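Local coordinates for lysozyme (Meretrix lusoria, PDB 4PJ2), which hydrolyses the beta-1,4 linkages of bacterial peptidoglycan and of chitin, and is bound here by the bacterial lysozyme inhibitor PliI, at the interface of chains B and A. Coordinates in Å, arbitrary orientation; residue numbers count along the deposited sequence, not the author numbering. Chains: chain A, Lysozyme; chain B, Putative exported protein.

Contact 1: the interface of chains B and A. Residues chain B 28, 84; chain A 43-44, 47, 72, 76, 97.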
# COMPACT_ATOMS: atom_id res chain seq x y z
N SER B 28 0.57 6.18 3.06
CA SER B 28 -0.11 5.47 1.98
C SER B 28 0.60 5.52 0.66
O SER B 28 0.26 4.76 -0.25
CB SER B 28 -1.51 6.05 1.72
OG SER B 28 -2.36 6.00 2.83
N ALA B 84 -2.63 0.99 0.80
CA ALA B 84 -3.31 1.50 1.99
C ALA B 84 -4.82 1.40 1.88
O ALA B 84 -5.49 1.59 2.87
CB ALA B 84 -2.92 2.95 2.25
N ALA A 43 -2.37 2.64 8.19
CA ALA A 43 -1.78 3.63 7.30
C ALA A 43 -2.81 4.65 6.85
O ALA A 43 -2.52 5.84 6.68
CB ALA A 43 -1.15 2.96 6.10
N TYR A 44 -4.03 4.16 6.60
CA TYR A 44 -5.13 4.99 6.15
C TYR A 44 -5.51 5.97 7.25
O TYR A 44 -5.63 7.16 7.01
CB TYR A 44 -6.30 4.10 5.75
CG TYR A 44 -7.47 4.74 5.03
CD1 TYR A 44 -8.35 5.57 5.70
CD2 TYR A 44 -7.75 4.41 3.72
CE1 TYR A 44 -9.45 6.11 5.06
CE2 TYR A 44 -8.86 4.95 3.06
CZ TYR A 44 -9.69 5.80 3.74
OH TYR A 44 -10.80 6.31 3.11
N ASP A 47 -2.97 8.77 7.69
CA ASP A 47 -3.02 9.78 6.65
C ASP A 47 -4.32 10.60 6.67
O ASP A 47 -4.34 11.72 6.16
CB ASP A 47 -2.87 9.15 5.28
CG ASP A 47 -1.45 8.73 4.97
OD1 ASP A 47 -0.52 8.97 5.77
OD2 ASP A 47 -1.27 8.17 3.87
N TYR A 72 -9.52 11.52 4.20
CA TYR A 72 -8.68 10.83 3.22
C TYR A 72 -8.96 11.33 1.81
O TYR A 72 -8.04 11.60 1.04
CB TYR A 72 -8.93 9.34 3.31
CG TYR A 72 -7.83 8.49 2.72
CD1 TYR A 72 -7.91 7.99 1.43
CD2 TYR A 72 -6.72 8.13 3.48
CE1 TYR A 72 -6.91 7.18 0.90
CE2 TYR A 72 -5.71 7.33 2.96
CZ TYR A 72 -5.81 6.86 1.67
OH TYR A 72 -4.81 6.04 1.17
N TYR A 76 -6.44 13.32 -0.76
CA TYR A 76 -5.88 12.63 -1.91
C TYR A 76 -6.65 12.73 -3.23
O TYR A 76 -6.06 12.67 -4.29
CB TYR A 76 -5.66 11.16 -1.59
CG TYR A 76 -4.53 10.89 -0.64
CD1 TYR A 76 -3.24 11.29 -0.95
CD2 TYR A 76 -4.75 10.18 0.54
CE1 TYR A 76 -2.19 10.98 -0.11
CE2 TYR A 76 -3.69 9.88 1.38
CZ TYR A 76 -2.42 10.29 1.05
OH TYR A 76 -1.31 10.00 1.81
N PRO A 97 -4.28 6.21 -2.53
CA PRO A 97 -4.30 7.57 -3.07
C PRO A 97 -4.46 7.67 -4.57
O PRO A 97 -4.93 8.71 -5.02
CB PRO A 97 -2.94 8.12 -2.64
CG PRO A 97 -2.70 7.42 -1.36
CD PRO A 97 -3.13 6.00 -1.64

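Contact 2: the interface of chains B and A. Residues chain B 62, 82, 88, 90, 114; chain A 30, 32, 41.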
# COMPACT_ATOMS: atom_id res chain seq x y z
N LYS B 62 5.83 -3.87 3.06
CA LYS B 62 5.31 -4.95 3.86
C LYS B 62 6.41 -5.93 4.25
O LYS B 62 6.45 -6.41 5.37
CB LYS B 62 4.22 -5.67 3.07
CG LYS B 62 3.56 -6.82 3.82
CD LYS B 62 2.76 -7.74 2.89
CE LYS B 62 2.32 -9.02 3.59
NZ LYS B 62 1.94 -10.07 2.62
N GLU B 82 2.25 -2.95 0.17
CA GLU B 82 0.82 -3.20 0.38
C GLU B 82 0.05 -1.88 0.27
O GLU B 82 0.33 -0.94 1.00
CB GLU B 82 0.62 -3.81 1.78
CG GLU B 82 -0.82 -3.86 2.31
CD GLU B 82 -0.90 -4.44 3.72
OE1 GLU B 82 -0.69 -3.69 4.70
OE2 GLU B 82 -1.18 -5.65 3.86
N SER B 88 -6.01 -3.76 -0.19
CA SER B 88 -4.73 -4.28 0.29
C SER B 88 -3.89 -4.88 -0.83
O SER B 88 -3.12 -5.82 -0.61
CB SER B 88 -4.97 -5.31 1.40
OG SER B 88 -5.56 -4.65 2.50
N LEU B 90 -1.19 -5.87 -3.53
CA LEU B 90 0.26 -5.95 -3.45
C LEU B 90 0.92 -5.52 -4.74
O LEU B 90 0.46 -5.78 -5.85
CB LEU B 90 0.70 -7.39 -3.12
CG LEU B 90 0.21 -7.93 -1.77
CD1 LEU B 90 0.68 -9.38 -1.59
CD2 LEU B 90 0.66 -7.10 -0.60
N PRO B 114 -4.37 -9.67 -2.07
CA PRO B 114 -3.57 -9.77 -0.84
C PRO B 114 -2.77 -11.07 -0.68
O PRO B 114 -1.58 -11.13 -0.39
CB PRO B 114 -4.65 -9.70 0.25
CG PRO B 114 -5.69 -8.81 -0.34
CD PRO B 114 -5.69 -9.05 -1.82
N MET A 30 -2.86 -11.25 5.63
CA MET A 30 -1.43 -11.02 5.43
C MET A 30 -0.75 -10.31 6.59
O MET A 30 0.13 -9.47 6.37
CB MET A 30 -1.19 -10.16 4.20
CG MET A 30 -1.78 -10.65 2.93
SD MET A 30 -1.05 -9.62 1.66
CE MET A 30 -1.89 -8.05 1.92
N SER A 32 -1.77 -8.08 8.39
CA SER A 32 -2.21 -6.69 8.46
C SER A 32 -3.67 -6.63 8.88
O SER A 32 -4.50 -7.38 8.36
CB SER A 32 -2.02 -6.03 7.09
OG SER A 32 -2.23 -4.64 7.17
N LYS A 41 -7.30 0.53 7.48
CA LYS A 41 -6.05 0.05 8.04
C LYS A 41 -5.29 1.21 8.68
O LYS A 41 -5.65 2.38 8.52
CB LYS A 41 -5.20 -0.61 6.95
CG LYS A 41 -5.87 -1.84 6.37
CD LYS A 41 -5.02 -2.57 5.36
CE LYS A 41 -4.80 -1.69 4.14
NZ LYS A 41 -4.24 -2.43 2.99

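Contact 1: the interface of chains B and A
B:Ser28 of the inhibitor enters the lysozyme's substrate-binding region and meets A:Asp47, A:Tyr72 and A:Pro97. Followed outward, its side chain first presents CB to the pyrrolidine ring of A:Pro97, with CG of the proline 3.6 Å from CB of the serine. At the tip, the hydroxyl OG lies beside the serine's own backbone N (chi1 -59°), which lets both groups converge on one carboxylate oxygen. OG donates to OD2 of A:Asp47 at 2.6 Å, arriving from above the carboxylate plane, while the amide N of B:Ser28 donates to the same OD2 at 2.8 Å on its syn side, 24° out of that plane. A third donor comes from the lysozyme itself: the phenol OH of A:Tyr76 reaches OD2 of A:Asp47 at 2.8 Å, well above the carboxylate. Three bonds thus grip OD2, and this environment would probably stabilise the ionised form of the acid.

The hydroxyl has a further partner, OH of A:Tyr72 at 3.0 Å from OG of B:Ser28, with the donor undecided; OG lies in the plane of the phenol ring, at its edge. That ring is clamped on both faces, CE2 of A:Tyr44 standing 3.5 Å above one and CD2 of A:Tyr76 over the other, which probably limits how far the phenol can turn. B:Ala84 adds a lighter contact, its carbonyl O lying near CD2 of A:Tyr44.

In the fold, the inhibitor contributes two loop residues, whereas the lysozyme supplies helix 42-47, helix 62-76 and the loop holding A:Pro97; A:Ala43, A:Tyr44, A:Asp47 and A:Tyr72 are substrate-binding residues.

Contact 2: the interface of chains B and A
This is a mixed polar and apolar enzyme-inhibitor interface, in which A:Met30 of the lysozyme plugs into the PliI surface while hydrogen bonds from A:Ser32 and A:Lys41 join the proteins beside it, helping to hold the inhibitor on the enzyme. The patch hides 245 Å² in all, of which A:Met30 accounts for 99 Å², the largest share of any residue here.

The methionine chain is extended through chi2 and bends at its last torsion (chi3 -73°), turning the methyl CE away from B:Lys62 and towards B:Glu82 and B:Ser88. The methionine and leucine side chains of A:Met30 and B:Leu90 pass each other in opposite directions, SD of A:Met30 lying 3.7 Å from the leucine methyl CD1. CE meets the other leucine branch, CD2, at the same distance of 3.7 Å, so both methyls of the leucine line this flank. On another flank, CB of B:Pro114 packs 3.6 Å from CE of A:Met30. B:Lys62 crosses the methionine at about a right angle, its extended chain bringing CE to 3.7 Å from CB of A:Met30.

The polar contacts lie towards the lysozyme strands. OG of A:Ser32 donates to the carboxylate OE1 of B:Glu82 at 3.1 Å, meeting it on the syn side but 27° out of plane. The side-chain amino group NZ of A:Lys41, a substrate-binding residue, donates to the hydroxyl OG of B:Ser88 at 2.6 Å. NZ of A:Lys41 also stands 4.1 Å from OE1 of B:Glu82, beyond direct contact, although the opposite charges would probably attract and help orient both chains.

In the fold, the lysozyme presents the turn between strands 26-29 and 32-35, together with strands 32-35 and 40-41. The inhibitor answers with strand 60-67, the end of strand 76-82, the start of strand 90-98 and loop residues B:Ser88 and B:Pro114.

The centres of contact 1 and contact 2 lie about 13 Å apart, and no residue belongs to both. They are linked along the lysozyme chain, where the strand 40-41 of contact 2 leads directly into the helix 42-47 of contact 1. On the inhibitor, B:Ala84 and B:Ser88 belong to the same connection between strands 76-82 and 90-98. Contact 1 is centred about 13 Å from A:Glu18, the predicted proton donor, and contact 2 includes the immediate neighbour of A:Asp29, the predicted nucleophile. Together they place PliI across substrate-binding and catalytic regions, consistent with inhibition by obstructing substrate access.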